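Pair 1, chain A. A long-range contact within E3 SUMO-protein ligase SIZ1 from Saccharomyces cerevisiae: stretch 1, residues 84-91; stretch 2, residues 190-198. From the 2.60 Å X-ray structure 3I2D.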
# COMPACT_ATOMS: atom_id res chain seq x y z
N VAL A 84 -9.81 -17.07 -13.55
CA VAL A 84 -8.58 -17.69 -13.08
C VAL A 84 -7.94 -18.33 -14.28
O VAL A 84 -8.46 -19.29 -14.85
CB VAL A 84 -8.88 -18.75 -12.02
CG1 VAL A 84 -7.58 -19.42 -11.58
CG2 VAL A 84 -9.57 -18.10 -10.84
N MET A 85 -6.80 -17.79 -14.68
CA MET A 85 -6.10 -18.29 -15.86
C MET A 85 -4.67 -18.71 -15.54
O MET A 85 -4.12 -18.41 -14.47
CB MET A 85 -6.10 -17.20 -16.93
CG MET A 85 -7.45 -16.52 -17.07
SD MET A 85 -7.46 -15.04 -18.10
CE MET A 85 -6.56 -13.86 -17.10
N ASN A 86 -4.06 -19.44 -16.47
CA ASN A 86 -2.70 -19.89 -16.30
C ASN A 86 -1.92 -19.44 -17.52
O ASN A 86 -2.44 -19.45 -18.63
CB ASN A 86 -2.65 -21.41 -16.20
CG ASN A 86 -3.39 -21.92 -14.98
OD1 ASN A 86 -2.82 -21.99 -13.89
ND2 ASN A 86 -4.66 -22.27 -15.16
N VAL A 87 -0.68 -19.02 -17.28
CA VAL A 87 0.21 -18.59 -18.34
C VAL A 87 1.23 -19.71 -18.44
O VAL A 87 1.86 -20.09 -17.45
CB VAL A 87 0.91 -17.27 -17.98
CG1 VAL A 87 2.01 -16.96 -18.98
CG2 VAL A 87 -0.10 -16.14 -17.97
N GLU A 88 1.38 -20.26 -19.64
CA GLU A 88 2.31 -21.36 -19.86
C GLU A 88 3.68 -20.92 -20.35
O GLU A 88 3.89 -19.77 -20.73
CB GLU A 88 1.71 -22.34 -20.87
CG GLU A 88 0.66 -23.28 -20.30
CD GLU A 88 0.02 -24.15 -21.38
OE1 GLU A 88 -0.60 -25.18 -21.02
OE2 GLU A 88 0.13 -23.80 -22.58
N VAL A 89 4.61 -21.87 -20.34
CA VAL A 89 5.96 -21.64 -20.82
C VAL A 89 5.92 -21.89 -22.32
O VAL A 89 5.57 -22.98 -22.76
CB VAL A 89 6.91 -22.62 -20.17
CG1 VAL A 89 8.32 -22.40 -20.68
CG2 VAL A 89 6.86 -22.43 -18.66
N THR A 90 6.26 -20.87 -23.10
CA THR A 90 6.20 -20.96 -24.56
C THR A 90 7.30 -20.10 -25.14
O THR A 90 7.63 -19.07 -24.57
CB THR A 90 4.82 -20.45 -25.11
OG1 THR A 90 4.84 -20.42 -26.54
CG2 THR A 90 4.54 -19.05 -24.61
N GLY A 91 7.88 -20.52 -26.26
CA GLY A 91 8.95 -19.74 -26.87
C GLY A 91 8.38 -18.77 -27.88
O GLY A 91 9.08 -17.95 -28.49
N PHE A 190 7.15 -15.48 -25.09
CA PHE A 190 8.49 -15.75 -24.56
C PHE A 190 8.53 -15.84 -23.05
O PHE A 190 9.22 -15.07 -22.38
CB PHE A 190 9.44 -14.64 -25.01
CG PHE A 190 9.13 -14.12 -26.37
CD1 PHE A 190 9.04 -12.75 -26.60
CD2 PHE A 190 8.91 -14.99 -27.43
CE1 PHE A 190 8.74 -12.26 -27.86
CE2 PHE A 190 8.61 -14.51 -28.70
CZ PHE A 190 8.53 -13.14 -28.91
N THR A 191 7.80 -16.81 -22.53
CA THR A 191 7.78 -17.00 -21.10
C THR A 191 8.63 -18.21 -20.69
O THR A 191 8.55 -19.27 -21.30
CB THR A 191 6.34 -17.20 -20.62
OG1 THR A 191 5.73 -18.27 -21.37
CG2 THR A 191 5.55 -15.93 -20.83
N THR A 192 9.47 -18.03 -19.67
CA THR A 192 10.33 -19.10 -19.17
C THR A 192 9.75 -19.69 -17.88
O THR A 192 10.23 -20.71 -17.39
CB THR A 192 11.74 -18.60 -18.84
OG1 THR A 192 11.67 -17.58 -17.82
CG2 THR A 192 12.43 -18.06 -20.08
N LYS A 193 8.73 -19.05 -17.33
CA LYS A 193 8.12 -19.52 -16.10
C LYS A 193 6.60 -19.51 -16.26
O LYS A 193 6.09 -18.86 -17.15
CB LYS A 193 8.54 -18.61 -14.95
CG LYS A 193 9.99 -18.19 -15.07
CD LYS A 193 10.64 -17.86 -13.73
CE LYS A 193 10.65 -19.05 -12.77
NZ LYS A 193 11.23 -18.64 -11.45
N GLU A 194 5.89 -20.25 -15.40
CA GLU A 194 4.43 -20.28 -15.45
C GLU A 194 3.87 -19.22 -14.51
O GLU A 194 4.47 -18.91 -13.48
CB GLU A 194 3.89 -21.64 -15.04
CG GLU A 194 3.81 -22.63 -16.17
CD GLU A 194 3.01 -23.86 -15.80
OE1 GLU A 194 3.38 -24.52 -14.79
OE2 GLU A 194 2.02 -24.17 -16.51
N TYR A 195 2.72 -18.65 -14.86
CA TYR A 195 2.09 -17.64 -14.03
C TYR A 195 0.61 -17.97 -13.84
O TYR A 195 0.00 -18.64 -14.66
CB TYR A 195 2.18 -16.25 -14.67
CG TYR A 195 3.57 -15.74 -14.97
CD1 TYR A 195 4.34 -16.29 -16.00
CD2 TYR A 195 4.09 -14.66 -14.26
CE1 TYR A 195 5.60 -15.77 -16.31
CE2 TYR A 195 5.33 -14.14 -14.56
CZ TYR A 195 6.08 -14.69 -15.58
OH TYR A 195 7.30 -14.15 -15.87
N LYS A 196 0.02 -17.49 -12.76
CA LYS A 196 -1.39 -17.75 -12.52
C LYS A 196 -2.04 -16.40 -12.24
O LYS A 196 -1.51 -15.59 -11.48
CB LYS A 196 -1.56 -18.71 -11.35
CG LYS A 196 -2.91 -19.39 -11.30
CD LYS A 196 -2.94 -20.48 -10.24
CE LYS A 196 -4.28 -21.21 -10.17
NZ LYS A 196 -4.62 -21.95 -11.42
N LEU A 197 -3.18 -16.15 -12.87
CA LEU A 197 -3.88 -14.89 -12.65
C LEU A 197 -5.16 -15.12 -11.86
O LEU A 197 -5.73 -16.20 -11.90
CB LEU A 197 -4.21 -14.23 -13.99
CG LEU A 197 -2.99 -13.76 -14.80
CD1 LEU A 197 -2.18 -14.96 -15.30
CD2 LEU A 197 -3.47 -12.94 -15.97
N PHE A 198 -5.58 -14.09 -11.13
CA PHE A 198 -6.80 -14.16 -10.33
C PHE A 198 -7.56 -12.86 -10.49
O PHE A 198 -6.97 -11.79 -10.60
CB PHE A 198 -6.48 -14.33 -8.86
CG PHE A 198 -5.73 -15.57 -8.53
CD1 PHE A 198 -4.36 -15.64 -8.75
CD2 PHE A 198 -6.38 -16.65 -7.97
CE1 PHE A 198 -3.65 -16.79 -8.42
CE2 PHE A 198 -5.68 -17.80 -7.63
CZ PHE A 198 -4.32 -17.87 -7.85
O HOH W 1 3.82 -24.41 -19.15

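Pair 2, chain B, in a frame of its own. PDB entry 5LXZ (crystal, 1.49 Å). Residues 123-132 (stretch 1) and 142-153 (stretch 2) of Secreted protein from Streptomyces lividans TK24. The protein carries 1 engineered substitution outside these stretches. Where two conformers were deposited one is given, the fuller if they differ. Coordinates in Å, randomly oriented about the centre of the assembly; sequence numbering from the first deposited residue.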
# COMPACT_ATOMS: atom_id res chain seq x y z
N LYS B 123 -28.93 30.19 -6.85
CA LYS B 123 -28.22 30.67 -8.02
C LYS B 123 -26.87 29.98 -8.17
O LYS B 123 -26.28 29.52 -7.17
CB LYS B 123 -28.06 32.20 -8.00
CG LYS B 123 -27.32 32.78 -6.83
CD LYS B 123 -27.24 34.31 -6.90
CE LYS B 123 -26.47 34.89 -5.72
NZ LYS B 123 -24.99 34.77 -5.87
N PRO B 124 -26.39 29.88 -9.42
CA PRO B 124 -25.04 29.46 -9.67
C PRO B 124 -24.15 30.64 -9.45
O PRO B 124 -24.62 31.76 -9.25
CB PRO B 124 -25.07 29.11 -11.16
CG PRO B 124 -26.03 30.12 -11.73
CD PRO B 124 -27.09 30.24 -10.67
N ILE B 125 -22.85 30.42 -9.47
CA ILE B 125 -21.93 31.52 -9.40
C ILE B 125 -20.82 31.27 -10.41
O ILE B 125 -20.34 30.14 -10.55
CB ILE B 125 -21.40 31.73 -7.94
CG1 ILE B 125 -20.50 32.95 -7.87
CG2 ILE B 125 -20.72 30.45 -7.41
CD1 ILE B 125 -20.14 33.40 -6.46
N THR B 126 -20.43 32.32 -11.10
CA THR B 126 -19.34 32.24 -12.04
C THR B 126 -18.18 33.00 -11.44
O THR B 126 -18.29 34.17 -11.07
CB THR B 126 -19.75 32.76 -13.45
OG1 THR B 126 -20.69 31.83 -14.00
CG2 THR B 126 -18.53 32.82 -14.36
N LEU B 127 -17.03 32.33 -11.35
CA LEU B 127 -15.84 32.99 -10.94
C LEU B 127 -15.00 33.22 -12.18
O LEU B 127 -14.63 32.26 -12.86
CB LEU B 127 -15.07 32.10 -9.94
CG LEU B 127 -15.90 31.67 -8.73
CD1 LEU B 127 -15.10 30.69 -7.89
CD2 LEU B 127 -16.32 32.87 -7.88
N PRO B 128 -14.68 34.49 -12.48
CA PRO B 128 -13.86 34.73 -13.66
C PRO B 128 -12.46 34.16 -13.63
O PRO B 128 -11.88 33.89 -12.55
CB PRO B 128 -13.74 36.28 -13.71
CG PRO B 128 -14.02 36.73 -12.31
CD PRO B 128 -14.93 35.71 -11.69
N ALA B 129 -11.85 34.08 -14.80
CA ALA B 129 -10.43 33.89 -14.85
C ALA B 129 -9.71 34.92 -14.00
O ALA B 129 -10.08 36.11 -13.98
CB ALA B 129 -9.92 33.97 -16.28
N GLY B 130 -8.65 34.48 -13.35
CA GLY B 130 -7.87 35.34 -12.49
C GLY B 130 -8.43 35.42 -11.08
O GLY B 130 -7.92 36.19 -10.26
N THR B 131 -9.41 34.58 -10.76
CA THR B 131 -9.89 34.45 -9.38
C THR B 131 -8.77 33.84 -8.53
O THR B 131 -8.15 32.85 -8.93
CB THR B 131 -11.17 33.61 -9.32
OG1 THR B 131 -12.23 34.30 -9.99
CG2 THR B 131 -11.63 33.30 -7.87
N LYS B 132 -8.57 34.44 -7.36
CA LYS B 132 -7.56 34.01 -6.40
C LYS B 132 -8.20 33.17 -5.32
O LYS B 132 -9.27 33.51 -4.80
CB LYS B 132 -6.90 35.20 -5.76
CG LYS B 132 -5.91 35.91 -6.66
CD LYS B 132 -5.38 37.18 -6.03
CE LYS B 132 -4.28 37.80 -6.89
NZ LYS B 132 -3.55 38.79 -6.06
N PHE B 142 -3.53 30.57 -5.24
CA PHE B 142 -3.57 30.03 -6.60
C PHE B 142 -4.60 30.75 -7.38
O PHE B 142 -5.62 31.18 -6.83
CB PHE B 142 -3.84 28.52 -6.57
CG PHE B 142 -2.81 27.78 -5.76
CD1 PHE B 142 -2.94 27.69 -4.37
CD2 PHE B 142 -1.68 27.27 -6.35
CE1 PHE B 142 -1.97 27.08 -3.63
CE2 PHE B 142 -0.71 26.63 -5.59
CZ PHE B 142 -0.84 26.56 -4.24
N VAL B 143 -4.34 30.89 -8.68
CA VAL B 143 -5.18 31.69 -9.56
C VAL B 143 -5.76 30.83 -10.68
O VAL B 143 -5.02 30.04 -11.26
CB VAL B 143 -4.33 32.80 -10.20
CG1 VAL B 143 -5.23 33.81 -10.90
CG2 VAL B 143 -3.48 33.50 -9.15
N SER B 144 -7.05 30.98 -10.98
CA SER B 144 -7.62 30.29 -12.12
C SER B 144 -7.18 30.94 -13.45
O SER B 144 -6.91 32.13 -13.50
CB SER B 144 -9.13 30.29 -12.04
OG SER B 144 -9.64 31.65 -12.08
N LYS B 145 -7.12 30.13 -14.50
CA LYS B 145 -6.76 30.62 -15.85
C LYS B 145 -7.96 30.77 -16.78
O LYS B 145 -7.89 31.45 -17.82
CB LYS B 145 -5.71 29.68 -16.47
CG LYS B 145 -4.40 29.60 -15.69
CD LYS B 145 -3.65 30.92 -15.70
CE LYS B 145 -2.33 30.80 -14.96
NZ LYS B 145 -1.71 32.13 -14.81
N ASP B 146 -9.06 30.16 -16.40
CA ASP B 146 -10.31 30.22 -17.08
C ASP B 146 -11.42 30.50 -16.10
O ASP B 146 -11.31 30.20 -14.90
CB ASP B 146 -10.63 28.88 -17.76
CG ASP B 146 -10.08 28.78 -19.16
OD1 ASP B 146 -10.02 29.82 -19.87
OD2 ASP B 146 -9.69 27.66 -19.54
N PRO B 147 -12.55 30.99 -16.60
CA PRO B 147 -13.74 31.10 -15.77
C PRO B 147 -14.30 29.74 -15.44
O PRO B 147 -14.05 28.75 -16.16
CB PRO B 147 -14.72 31.90 -16.65
CG PRO B 147 -14.28 31.58 -18.02
CD PRO B 147 -12.80 31.47 -17.98
N VAL B 148 -15.05 29.68 -14.33
CA VAL B 148 -15.74 28.48 -13.94
C VAL B 148 -17.15 28.80 -13.50
O VAL B 148 -17.38 29.77 -12.72
CB VAL B 148 -15.01 27.69 -12.81
CG1 VAL B 148 -14.83 28.52 -11.54
CG2 VAL B 148 -15.73 26.35 -12.53
N LEU B 149 -18.06 27.97 -13.98
CA LEU B 149 -19.46 28.02 -13.67
C LEU B 149 -19.73 26.97 -12.62
O LEU B 149 -19.63 25.77 -12.88
CB LEU B 149 -20.29 27.71 -14.91
CG LEU B 149 -21.79 27.56 -14.65
CD1 LEU B 149 -22.32 28.92 -14.24
CD2 LEU B 149 -22.50 27.03 -15.89
N VAL B 150 -20.06 27.42 -11.41
CA VAL B 150 -20.35 26.52 -10.33
C VAL B 150 -21.85 26.47 -10.19
O VAL B 150 -22.46 27.51 -9.92
CB VAL B 150 -19.74 27.01 -8.99
CG1 VAL B 150 -19.84 25.88 -7.97
CG2 VAL B 150 -18.31 27.48 -9.17
N PRO B 151 -22.44 25.29 -10.40
CA PRO B 151 -23.91 25.23 -10.41
C PRO B 151 -24.50 25.53 -9.07
O PRO B 151 -23.81 25.45 -8.02
CB PRO B 151 -24.24 23.78 -10.79
CG PRO B 151 -22.94 23.10 -11.08
CD PRO B 151 -21.81 23.97 -10.63
N ARG B 152 -25.78 25.88 -9.08
CA ARG B 152 -26.55 25.98 -7.86
C ARG B 152 -26.44 24.69 -7.07
O ARG B 152 -26.27 23.62 -7.64
CB ARG B 152 -28.04 26.27 -8.18
CG ARG B 152 -28.83 25.12 -8.77
CD ARG B 152 -30.21 25.58 -9.25
NE ARG B 152 -31.14 24.45 -9.31
CZ ARG B 152 -31.42 23.75 -10.42
NH1 ARG B 152 -30.86 24.08 -11.57
NH2 ARG B 152 -32.28 22.74 -10.37
N ALA B 153 -26.52 24.82 -5.76
CA ALA B 153 -26.72 23.69 -4.89
C ALA B 153 -28.05 23.04 -5.24
O ALA B 153 -28.99 23.74 -5.56
CB ALA B 153 -26.69 24.13 -3.44
O HOH W 2 -12.15 30.80 -12.38

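A short antiparallel ladder that runs on into a loop can be built from quite different side chains while its backbone bonds recur. Pair 1 and pair 2 illustrate the principle. Their 14 central residues superpose with an RMSD of 0.7 Å, and in each a strand pair, at 161° in pair 1 and 156° in pair 2, is followed by further segments that remain in contact.

A hydrogen-bonded rung carries the same two bonds in both pairs. In pair 1, V87(A) N donates to Y195(A) O at 2.7 Å, and Y195(A) N returns a bond to V87(A) O at 3.1 Å. The matching residues of pair 2 repeat this exchange: L127(B) N to V148(B) O at 2.9 Å, and V148(B) N to L127(B) O at 3.0 Å. At the next hydrogen-bonded rung, L197(A) N reaches M85(A) O at 2.9 Å, but the reverse bond, from M85(A) N to L197(A) O, is weak at 3.4 Å. In the equivalent I125(B)–V150(B) exchange neither bond is weak, with I125(B) N 3.0 Å from V150(B) O and V150(B) N 2.9 Å from I125(B) O.

On the face bearing these four pairs, bulk is distributed differently. Both pairs have contacts directly across the rungs: V87(A) CB to Y195(A) CB at 3.7 Å and M85(A) CE to L197(A) CD2 at 3.4 Å in pair 1, L127(B) CB to V148(B) CG1 and I125(B) CG2 to V150(B) CB, both at 3.9 Å, in pair 2. Pair 1 adds a diagonal contact, V87(A) CG2 to L197(A) CD1 at 3.6 Å. Pair 2 places its leucine at the position of V87(A) and a valine at that of L197(A).

The other face offers a change of chemistry. K196(A), extended through chi3 and turned at chi4 (p), donates from NZ to N86(A) OD1 at 3.1 Å. At the same two positions, L149(B) and T126(B) have no such bond; L149(B) CD1 instead lies 3.3 Å from T126(B) OG1 and 4.1 Å from P124(B) CB.

Beyond the paired strands, T191(A) and S144(B), the latter in strand 142-144, occupy matching positions, and both have chi1 in the p well. T191(A) OG1 donates directly to E88(A) O in a very short 2.5 Å bond. S144(B) OG lies 3.2 Å from the matching P128(B) O. Water 2 is hydrogen-bonded to S144(B) OG at 2.7 Å and lies within hydrogen-bonding reach of L127(B) O (2.9 Å) and D146(B) O (2.7 Å). T90(A) matches G130(B), which sits in a type II turn with phi/psi of 85/9, where a CB would jam against the preceding carbonyl. G130(B) N donates to S144(B) O at 2.9 Å, while T90(A) N bonds T191(A) OG1 at 3.2 Å and, weakly, T191(A) O at 3.3 Å.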